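Local coordinates for YaeO (Vibrio cholerae serotype O1, PDB 6JIE), which inhibits Rho-dependent transcription termination by dissociating the Rho hexamer, binds magnesium, and is a structural homologue of the RNA chaperone Hfq, at residues Y9-V20 / S70-F80; R39-I47 / L57-S65. All coordinates share one frame; numbering follows the deposited sequence.

Overall arrangement
From the N terminus the chain forms helix 9-15, turns at His17 and enters strand 19-24; contact 1 closes the longest loop here, bringing this opening part against 70-80 near the C terminus. Contact 2 is nested inside that loop: strand 45-50 follows the turn 40-43 and is met by the end of its hairpin partner 55-59, the 3-10 segment 60-62 and the start of strand 63-68. The two lie on opposite sides of the chain's centre but share a sheet, since strand 63-68, which begins in contact 2, sits between strands 19-24 and 77-79 of contact 1. Where they meet, Phe80 N makes a probable hydrogen bond to Ser64 O.

Contact 1 (Y9-V20 / S70-F80); sequences YIELACLFHLPV and SEQPHFSVIHF
Phe75 lies among Leu12, Ala13, Leu18 and Val20, whose carbons gather round its side chain. Val20 CG1, Ala13 CB and Leu12 CD2 come in at the edge of the ring, while Leu18 CD1 reaches it obliquely, 3.8 Å from Phe75 CE2. Phe75 has CG between its backbone N and carbonyl carbon (chi1 57°), which puts the ring among these four residues. Further along, Ile10 CD1 meets Phe80 CZ at 3.5 Å.

Two methyls sit on ring faces. Ile78 CD1 lies over the Tyr9 ring, 4.1 Å from its centroid, and Leu12 CD2 covers a face of the His74 imidazole in a second CH-pi contact. The Phe16 and His74 rings are nearly parallel, 20° apart, yet slid so far that they barely overlap.

Helix 9-15 ends in a Schellman motif with His17, at positive phi, as the C-prime residue; Leu18 N hydrogen-bonds to Ala13 O and His17 N to Cys14 O, and the chain then enters strand 19-24 of the Hfq-like fold.

No direct hydrogen bond joins the segments; two waters bridge them. One links Tyr9 OH (2.7 Å) to His74 O. Another joins Pro19 O, Ser70 OG and Gln72 NE2. The other end of the Gln72 amide is gripped twice: OE1 accepts from His74 N at 2.8 Å and from Phe75 N, fixing the amide with NE2 over the centre of the Phe75 ring.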
loop_
_atom_site.group_PDB
_atom_site.type_symbol
_atom_site.label_atom_id
_atom_site.label_comp_id
_atom_site.label_asym_id
_atom_site.label_seq_id
_atom_site.Cartn_x
_atom_site.Cartn_y
_atom_site.Cartn_z
ATOM N N TYR A 9 -5.711 -11.132 13.288
ATOM C CA TYR A 9 -5.779 -9.978 12.393
ATOM C C TYR A 9 -4.431 -9.654 11.759
ATOM O O TYR A 9 -4.382 -9.077 10.663
ATOM C CB TYR A 9 -6.330 -8.768 13.152
ATOM C CG TYR A 9 -7.819 -8.862 13.381
ATOM C CD1 TYR A 9 -8.711 -8.748 12.321
ATOM C CD2 TYR A 9 -8.336 -9.076 14.650
ATOM C CE1 TYR A 9 -10.067 -8.836 12.521
ATOM C CE2 TYR A 9 -9.697 -9.164 14.859
ATOM C CZ TYR A 9 -10.558 -9.046 13.790
ATOM O OH TYR A 9 -11.917 -9.136 13.984
ATOM N N ILE A 10 -3.335 -10.012 12.421
ATOM C CA ILE A 10 -2.015 -9.894 11.803
ATOM C C ILE A 10 -1.930 -10.787 10.576
ATOM O O ILE A 10 -1.510 -10.358 9.495
ATOM C CB ILE A 10 -0.916 -10.246 12.821
ATOM C CG1 ILE A 10 -0.970 -9.274 13.996
ATOM C CG2 ILE A 10 0.454 -10.223 12.154
ATOM C CD1 ILE A 10 -0.741 -7.850 13.598
ATOM N N GLU A 11 -2.334 -12.052 10.732
ATOM C CA GLU A 11 -2.334 -12.985 9.615
ATOM C C GLU A 11 -3.234 -12.492 8.491
ATOM O O GLU A 11 -2.860 -12.547 7.314
ATOM C CB GLU A 11 -2.787 -14.360 10.103
ATOM C CG GLU A 11 -3.031 -15.381 8.999
ATOM C CD GLU A 11 -3.414 -16.747 9.535
ATOM O OE1 GLU A 11 -4.457 -16.865 10.223
ATOM O OE2 GLU A 11 -2.667 -17.715 9.271
ATOM N N LEU A 12 -4.415 -11.979 8.839
ATOM C CA LEU A 12 -5.346 -11.499 7.826
ATOM C C LEU A 12 -4.806 -10.280 7.087
ATOM O O LEU A 12 -4.962 -10.180 5.866
ATOM C CB LEU A 12 -6.702 -11.203 8.467
ATOM C CG LEU A 12 -7.813 -10.651 7.585
ATOM C CD1 LEU A 12 -9.136 -11.193 8.076
ATOM C CD2 LEU A 12 -7.840 -9.132 7.618
ATOM N N ALA A 13 -4.176 -9.337 7.800
ATOM C CA ALA A 13 -3.559 -8.190 7.137
ATOM C C ALA A 13 -2.505 -8.628 6.129
ATOM O O ALA A 13 -2.401 -8.061 5.038
ATOM C CB ALA A 13 -2.932 -7.244 8.166
ATOM N N CYS A 14 -1.702 -9.622 6.482
ATOM C CA CYS A 14 -0.718 -10.141 5.538
ATOM C C CYS A 14 -1.379 -10.891 4.384
ATOM O O CYS A 14 -0.930 -10.783 3.235
ATOM C CB CYS A 14 0.262 -11.048 6.275
ATOM S SG CYS A 14 1.270 -10.158 7.475
ATOM N N LEU A 15 -2.428 -11.679 4.668
ATOM C CA LEU A 15 -3.086 -12.455 3.619
ATOM C C LEU A 15 -3.559 -11.552 2.490
ATOM O O LEU A 15 -3.396 -11.877 1.307
ATOM C CB LEU A 15 -4.269 -13.238 4.205
ATOM C CG LEU A 15 -5.072 -14.113 3.258
ATOM C CD1 LEU A 15 -4.193 -15.262 2.779
ATOM C CD2 LEU A 15 -6.336 -14.622 3.946
ATOM N N PHE A 16 -4.136 -10.406 2.836
ATOM C CA PHE A 16 -4.676 -9.469 1.861
ATOM C C PHE A 16 -3.720 -8.320 1.538
ATOM O O PHE A 16 -4.106 -7.397 0.817
ATOM C CB PHE A 16 -6.005 -8.905 2.379
ATOM C CG PHE A 16 -7.078 -9.964 2.589
ATOM C CD1 PHE A 16 -7.345 -10.902 1.606
ATOM C CD2 PHE A 16 -7.801 -10.014 3.765
ATOM C CE1 PHE A 16 -8.342 -11.874 1.777
ATOM C CE2 PHE A 16 -8.798 -10.994 3.947
ATOM C CZ PHE A 16 -9.049 -11.920 2.950
ATOM N N HIS A 17 -2.495 -8.345 2.057
ATOM C CA HIS A 17 -1.514 -7.270 1.864
ATOM C C HIS A 17 -2.125 -5.903 2.142
ATOM O O HIS A 17 -2.098 -4.992 1.311
ATOM C CB HIS A 17 -0.908 -7.319 0.462
ATOM C CG HIS A 17 -0.088 -8.545 0.227
ATOM N ND1 HIS A 17 0.859 -8.977 1.128
ATOM C CD2 HIS A 17 -0.088 -9.447 -0.782
ATOM C CE1 HIS A 17 1.427 -10.079 0.673
ATOM N NE2 HIS A 17 0.871 -10.385 -0.485
ATOM N N LEU A 18 -2.665 -5.777 3.327
ATOM C CA LEU A 18 -3.375 -4.552 3.653
ATOM C C LEU A 18 -2.396 -3.440 4.009
ATOM O O LEU A 18 -1.399 -3.693 4.684
ATOM C CB LEU A 18 -4.313 -4.782 4.830
ATOM C CG LEU A 18 -5.485 -5.733 4.589
ATOM C CD1 LEU A 18 -6.390 -5.742 5.817
ATOM C CD2 LEU A 18 -6.267 -5.316 3.352
ATOM N N PRO A 19 -2.686 -2.197 3.611
ATOM C CA PRO A 19 -1.913 -1.061 4.122
ATOM C C PRO A 19 -2.266 -0.817 5.581
ATOM O O PRO A 19 -3.443 -0.690 5.925
ATOM C CB PRO A 19 -2.363 0.102 3.234
ATOM C CG PRO A 19 -3.763 -0.271 2.819
ATOM C CD PRO A 19 -3.744 -1.780 2.680
ATOM N N VAL A 20 -1.241 -0.759 6.440
ATOM C CA VAL A 20 -1.460 -0.632 7.877
ATOM C C VAL A 20 -0.451 0.316 8.500
ATOM O O VAL A 20 0.661 0.496 8.002
ATOM C CB VAL A 20 -1.393 -1.982 8.624
ATOM C CG1 VAL A 20 -2.553 -2.892 8.181
ATOM C CG2 VAL A 20 -0.066 -2.671 8.412
ATOM N N SER A 70 -6.698 1.673 4.767
ATOM C CA SER A 70 -7.655 1.649 3.673
ATOM C C SER A 70 -9.009 1.236 4.214
ATOM O O SER A 70 -9.126 0.707 5.325
ATOM C CB SER A 70 -7.236 0.676 2.563
ATOM O OG SER A 70 -7.150 -0.638 3.093
ATOM N N GLU A 71 -10.032 1.467 3.396
ATOM C CA GLU A 71 -11.372 1.005 3.711
ATOM C C GLU A 71 -11.455 -0.486 3.423
ATOM O O GLU A 71 -11.244 -0.919 2.283
ATOM C CB GLU A 71 -12.409 1.774 2.898
ATOM C CG GLU A 71 -13.852 1.437 3.231
ATOM C CD GLU A 71 -14.743 1.485 2.009
ATOM O OE1 GLU A 71 -15.255 0.422 1.606
ATOM O OE2 GLU A 71 -14.919 2.584 1.443
ATOM N N GLN A 72 -11.747 -1.267 4.452
ATOM C CA GLN A 72 -12.005 -2.689 4.299
ATOM C C GLN A 72 -12.849 -3.145 5.481
ATOM O O GLN A 72 -12.928 -2.442 6.496
ATOM C CB GLN A 72 -10.695 -3.493 4.190
ATOM C CG GLN A 72 -9.506 -2.929 4.938
ATOM C CD GLN A 72 -9.454 -3.409 6.372
ATOM O OE1 GLN A 72 -10.368 -4.081 6.848
ATOM N NE2 GLN A 72 -8.384 -3.064 7.066
ATOM N N PRO A 73 -13.539 -4.278 5.360
ATOM C CA PRO A 73 -14.515 -4.662 6.386
ATOM C C PRO A 73 -13.922 -5.346 7.606
ATOM O O PRO A 73 -14.685 -5.755 8.487
ATOM C CB PRO A 73 -15.427 -5.629 5.623
ATOM C CG PRO A 73 -14.491 -6.295 4.683
ATOM C CD PRO A 73 -13.589 -5.192 4.201
ATOM N N HIS A 74 -12.603 -5.482 7.698
ATOM C CA HIS A 74 -12.033 -6.362 8.707
ATOM C C HIS A 74 -11.704 -5.630 10.000
ATOM O O HIS A 74 -12.039 -6.118 11.081
ATOM C CB HIS A 74 -10.799 -7.056 8.143
ATOM C CG HIS A 74 -11.068 -7.737 6.842
ATOM N ND1 HIS A 74 -11.846 -8.868 6.755
ATOM C CD2 HIS A 74 -10.720 -7.414 5.575
ATOM C CE1 HIS A 74 -11.944 -9.233 5.489
ATOM N NE2 HIS A 74 -11.274 -8.367 4.753
ATOM N N PHE A 75 -11.057 -4.469 9.908
ATOM C CA PHE A 75 -10.738 -3.711 11.108
ATOM C C PHE A 75 -10.493 -2.253 10.752
ATOM O O PHE A 75 -10.162 -1.909 9.610
ATOM C CB PHE A 75 -9.517 -4.289 11.850
ATOM C CG PHE A 75 -8.270 -4.378 11.011
ATOM C CD1 PHE A 75 -7.387 -3.308 10.938
ATOM C CD2 PHE A 75 -7.965 -5.544 10.322
ATOM C CE1 PHE A 75 -6.235 -3.397 10.178
ATOM C CE2 PHE A 75 -6.822 -5.642 9.560
ATOM C CZ PHE A 75 -5.946 -4.563 9.492
ATOM N N SER A 76 -10.656 -1.406 11.766
ATOM C CA SER A 76 -10.150 -0.040 11.763
ATOM C C SER A 76 -8.878 0.006 12.605
ATOM O O SER A 76 -7.766 -0.056 12.061
ATOM C CB SER A 76 -11.202 0.929 12.299
ATOM O OG SER A 76 -12.266 1.067 11.373
ATOM N N VAL A 77 -9.022 0.079 13.932
ATOM C CA VAL A 77 -7.886 0.034 14.852
ATOM C C VAL A 77 -8.015 -1.191 15.748
ATOM O O VAL A 77 -9.058 -1.400 16.385
ATOM C CB VAL A 77 -7.785 1.311 15.704
ATOM C CG1 VAL A 77 -6.549 1.239 16.591
ATOM C CG2 VAL A 77 -7.721 2.534 14.816
ATOM N N ILE A 78 -6.958 -1.998 15.778
ATOM C CA ILE A 78 -6.830 -3.166 16.638
ATOM C C ILE A 78 -5.816 -2.818 17.711
ATOM O O ILE A 78 -4.708 -2.366 17.397
ATOM C CB ILE A 78 -6.370 -4.408 15.849
ATOM C CG1 ILE A 78 -7.425 -4.827 14.815
ATOM C CG2 ILE A 78 -6.031 -5.549 16.786
ATOM C CD1 ILE A 78 -8.728 -5.284 15.412
ATOM N N HIS A 79 -6.191 -3.008 18.969
ATOM C CA HIS A 79 -5.288 -2.795 20.091
ATOM C C HIS A 79 -4.907 -4.146 20.678
ATOM O O HIS A 79 -5.782 -4.956 21.003
ATOM C CB HIS A 79 -5.928 -1.899 21.154
ATOM C CG HIS A 79 -6.162 -0.492 20.690
ATOM N ND1 HIS A 79 -5.170 0.468 20.695
ATOM C CD2 HIS A 79 -7.272 0.116 20.207
ATOM C CE1 HIS A 79 -5.659 1.603 20.229
ATOM N NE2 HIS A 79 -6.931 1.418 19.929
ATOM N N PHE A 80 -3.608 -4.381 20.823
ATOM C CA PHE A 80 -3.104 -5.655 21.317
ATOM C C PHE A 80 -2.818 -5.600 22.811
ATOM O O PHE A 80 -2.453 -4.555 23.354
ATOM C CB PHE A 80 -1.828 -6.059 20.575
ATOM C CG PHE A 80 -2.001 -6.171 19.095
ATOM C CD1 PHE A 80 -2.601 -7.286 18.538
ATOM C CD2 PHE A 80 -1.562 -5.159 18.255
ATOM C CE1 PHE A 80 -2.762 -7.392 17.177
ATOM C CE2 PHE A 80 -1.718 -5.267 16.889
ATOM C CZ PHE A 80 -2.323 -6.389 16.354
HETATM O O HOH W 1 -13.060 -8.697 11.583
HETATM O O HOH W 2 -6.175 -1.461 5.550
#

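Contact 2 (R39-I47 / L57-S65); sequences RNSQKQECI and LLETDQLSS. With MG (magnesium ion), chain C.
Strands 45-47 and 57-59 pair antiparallel: Ile47 and Leu58 form a hydrogen-bonded pair, Cys46 and Glu59 a non-hydrogen-bonded one, and Thr60 N adds a bond to Glu45 O (3.0 Å). Ile47 CG2 packs on Leu58 CB, and Cys46 CB on Leu57 CB at 4.0 Å.

Just ahead of strand 45-50, the Gln44 amide stacks on the Glu59 carboxylate, planes 8° apart. Gln44 OE1 and Glu59 OE1, 3.2 Å apart, are both acceptors and do not bond to each other; each takes a hydrogen from elsewhere. Asn40 ND2 bonds to Gln44 OE1 on a lone pair in the carbonyl plane (166° at the hydrogen), and a water donates to the same oxygen. Asn40 OD1 takes Gln44 N from above its carbonyl plane, bracing the type I turn 40-43.

Asp61 OD1 binds magnesium at 2.2 Å. One of the metal's waters donates to Glu59 OE1 (2.7 Å), making Glu59 a second-shell partner. With CG anti to the carbonyl carbon (chi1 -67°) and an extended chain, Glu59 reaches both this water and Gln44.

Strand 33-39 flanks strand 45-50, Ile47 resting on Ala34, while Leu58 and Leu63 lean on Leu22 and Met24 of strand 19-24.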
loop_
_atom_site.group_PDB
_atom_site.type_symbol
_atom_site.label_atom_id
_atom_site.label_comp_id
_atom_site.label_asym_id
_atom_site.label_seq_id
_atom_site.Cartn_x
_atom_site.Cartn_y
_atom_site.Cartn_z
ATOM N N ARG A 39 9.767 -15.418 11.236
ATOM C CA ARG A 39 10.667 -15.216 12.357
ATOM C C ARG A 39 11.907 -14.456 11.904
ATOM O O ARG A 39 12.401 -14.659 10.793
ATOM C CB ARG A 39 11.053 -16.563 12.985
ATOM C CG ARG A 39 9.848 -17.276 13.583
ATOM C CD ARG A 39 10.264 -18.277 14.630
ATOM N NE ARG A 39 9.128 -19.000 15.202
ATOM C CZ ARG A 39 8.601 -18.750 16.399
ATOM N NH1 ARG A 39 9.101 -17.790 17.166
ATOM N NH2 ARG A 39 7.575 -19.466 16.836
ATOM N N ASN A 40 12.400 -13.574 12.769
ATOM C CA ASN A 40 13.635 -12.853 12.489
ATOM C C ASN A 40 14.822 -13.756 12.817
ATOM O O ASN A 40 14.656 -14.931 13.146
ATOM C CB ASN A 40 13.661 -11.524 13.245
ATOM C CG ASN A 40 13.570 -11.682 14.775
ATOM O OD1 ASN A 40 13.833 -12.750 15.343
ATOM N ND2 ASN A 40 13.202 -10.591 15.445
ATOM N N SER A 41 16.042 -13.216 12.735
ATOM C CA SER A 41 17.234 -14.025 12.983
ATOM C C SER A 41 17.328 -14.484 14.427
ATOM O O SER A 41 18.006 -15.476 14.706
ATOM C CB SER A 41 18.496 -13.244 12.605
ATOM O OG SER A 41 18.665 -12.109 13.438
ATOM N N GLN A 42 16.668 -13.778 15.343
ATOM C CA GLN A 42 16.575 -14.155 16.743
ATOM C C GLN A 42 15.456 -15.157 17.018
ATOM O O GLN A 42 15.251 -15.531 18.182
ATOM C CB GLN A 42 16.374 -12.899 17.585
ATOM C CG GLN A 42 17.610 -12.017 17.674
ATOM C CD GLN A 42 17.311 -10.704 18.361
ATOM O OE1 GLN A 42 17.695 -10.488 19.513
ATOM N NE2 GLN A 42 16.610 -9.820 17.661
ATOM N N LYS A 43 14.756 -15.608 15.975
ATOM C CA LYS A 43 13.666 -16.578 16.044
ATOM C C LYS A 43 12.439 -16.017 16.738
ATOM O O LYS A 43 11.624 -16.781 17.271
ATOM C CB LYS A 43 14.093 -17.887 16.727
ATOM C CG LYS A 43 15.372 -18.499 16.171
ATOM C CD LYS A 43 15.275 -18.756 14.679
ATOM C CE LYS A 43 16.399 -19.674 14.239
ATOM N NZ LYS A 43 17.567 -19.587 15.163
ATOM N N GLN A 44 12.295 -14.693 16.743
ATOM C CA GLN A 44 11.119 -14.030 17.286
ATOM C C GLN A 44 10.080 -13.871 16.188
ATOM O O GLN A 44 10.429 -13.609 15.042
ATOM C CB GLN A 44 11.498 -12.661 17.844
ATOM C CG GLN A 44 12.518 -12.743 18.989
ATOM C CD GLN A 44 13.289 -11.441 19.207
ATOM O OE1 GLN A 44 13.463 -10.641 18.285
ATOM N NE2 GLN A 44 13.762 -11.233 20.427
ATOM N N GLU A 45 8.806 -14.060 16.541
ATOM C CA GLU A 45 7.732 -13.916 15.562
ATOM C C GLU A 45 7.608 -12.458 15.158
ATOM O O GLU A 45 7.541 -11.575 16.016
ATOM C CB GLU A 45 6.396 -14.397 16.128
ATOM C CG GLU A 45 6.313 -15.868 16.499
ATOM C CD GLU A 45 4.879 -16.308 16.738
ATOM O OE1 GLU A 45 4.082 -16.269 15.776
ATOM O OE2 GLU A 45 4.542 -16.673 17.884
ATOM N N CYS A 46 7.545 -12.213 13.851
ATOM C CA CYS A 46 7.501 -10.856 13.326
ATOM C C CYS A 46 6.439 -10.745 12.246
ATOM O O CYS A 46 6.050 -11.731 11.613
ATOM C CB CYS A 46 8.851 -10.435 12.735
ATOM S SG CYS A 46 10.137 -10.240 13.982
ATOM N N ILE A 47 5.977 -9.520 12.035
ATOM C CA ILE A 47 5.300 -9.159 10.795
ATOM C C ILE A 47 6.308 -8.430 9.915
ATOM O O ILE A 47 7.042 -7.558 10.390
ATOM C CB ILE A 47 4.058 -8.296 11.061
ATOM C CG1 ILE A 47 3.476 -7.786 9.725
ATOM C CG2 ILE A 47 4.396 -7.159 11.988
ATOM C CD1 ILE A 47 2.205 -6.990 9.875
ATOM N N LEU A 57 11.169 -6.065 9.933
ATOM C CA LEU A 57 10.648 -7.220 10.663
ATOM C C LEU A 57 10.380 -6.757 12.082
ATOM O O LEU A 57 11.319 -6.586 12.871
ATOM C CB LEU A 57 11.618 -8.398 10.660
ATOM C CG LEU A 57 11.933 -9.009 9.303
ATOM C CD1 LEU A 57 12.793 -10.239 9.482
ATOM C CD2 LEU A 57 10.646 -9.336 8.560
ATOM N N LEU A 58 9.104 -6.568 12.395
ATOM C CA LEU A 58 8.655 -5.993 13.653
ATOM C C LEU A 58 8.054 -7.082 14.518
ATOM O O LEU A 58 7.145 -7.796 14.084
ATOM C CB LEU A 58 7.629 -4.889 13.401
ATOM C CG LEU A 58 8.191 -3.736 12.579
ATOM C CD1 LEU A 58 7.073 -2.825 12.059
ATOM C CD2 LEU A 58 9.151 -2.963 13.456
ATOM N N GLU A 59 8.546 -7.188 15.745
ATOM C CA GLU A 59 8.149 -8.273 16.629
ATOM C C GLU A 59 6.682 -8.148 16.997
ATOM O O GLU A 59 6.255 -7.122 17.539
ATOM C CB GLU A 59 8.998 -8.251 17.890
ATOM C CG GLU A 59 10.456 -8.567 17.683
ATOM C CD GLU A 59 11.251 -8.246 18.927
ATOM O OE1 GLU A 59 11.189 -9.019 19.914
ATOM O OE2 GLU A 59 11.906 -7.192 18.925
ATOM N N THR A 60 5.915 -9.209 16.749
ATOM C CA THR A 60 4.498 -9.139 17.070
ATOM C C THR A 60 4.269 -8.968 18.565
ATOM O O THR A 60 3.303 -8.299 18.950
ATOM C CB THR A 60 3.760 -10.368 16.532
ATOM O OG1 THR A 60 4.232 -11.559 17.168
ATOM C CG2 THR A 60 3.931 -10.469 15.012
ATOM N N ASP A 61 5.151 -9.532 19.418
ATOM C CA ASP A 61 5.040 -9.321 20.861
ATOM C C ASP A 61 5.228 -7.864 21.248
ATOM O O ASP A 61 4.897 -7.488 22.378
ATOM C CB ASP A 61 6.079 -10.138 21.646
ATOM C CG ASP A 61 5.834 -11.629 21.591
ATOM O OD1 ASP A 61 6.831 -12.384 21.680
ATOM O OD2 ASP A 61 4.665 -12.048 21.457
ATOM N N GLN A 62 5.797 -7.048 20.366
ATOM C CA GLN A 62 6.040 -5.644 20.651
ATOM C C GLN A 62 5.012 -4.728 20.009
ATOM O O GLN A 62 5.157 -3.508 20.084
ATOM C CB GLN A 62 7.448 -5.256 20.206
ATOM C CG GLN A 62 8.520 -5.953 21.018
ATOM C CD GLN A 62 8.431 -5.584 22.486
ATOM O OE1 GLN A 62 8.119 -4.443 22.830
ATOM N NE2 GLN A 62 8.675 -6.554 23.357
ATOM N N LEU A 63 3.971 -5.277 19.391
ATOM C CA LEU A 63 2.955 -4.431 18.773
ATOM C C LEU A 63 2.009 -3.893 19.836
ATOM O O LEU A 63 1.547 -4.639 20.708
ATOM C CB LEU A 63 2.163 -5.205 17.727
ATOM C CG LEU A 63 2.940 -5.548 16.467
ATOM C CD1 LEU A 63 2.148 -6.576 15.695
ATOM C CD2 LEU A 63 3.149 -4.291 15.652
ATOM N N SER A 64 1.724 -2.595 19.765
ATOM C CA SER A 64 0.682 -1.984 20.581
ATOM C C SER A 64 -0.638 -1.867 19.834
ATOM O O SER A 64 -1.700 -2.113 20.414
ATOM C CB SER A 64 1.116 -0.596 21.061
ATOM O OG SER A 64 0.107 -0.003 21.864
ATOM N N SER A 65 -0.602 -1.506 18.556
ATOM C CA SER A 65 -1.836 -1.386 17.791
ATOM C C SER A 65 -1.526 -1.535 16.311
ATOM O O SER A 65 -0.395 -1.316 15.863
ATOM C CB SER A 65 -2.540 -0.048 18.059
ATOM O OG SER A 65 -1.735 1.056 17.663
HETATM MG MG MG C . 8.864 -11.952 22.451
HETATM O O HOH W 3 13.170 -7.743 14.124
HETATM O O HOH W 4 14.840 -8.223 18.422
HETATM O O HOH W 5 7.216 -11.451 18.730
HETATM O O HOH W 6 5.821 -14.120 19.689
HETATM O O HOH W 7 2.899 -13.978 16.026
HETATM O O HOH W 8 9.491 -11.031 20.478
HETATM O O HOH W 9 8.948 -10.110 23.489
#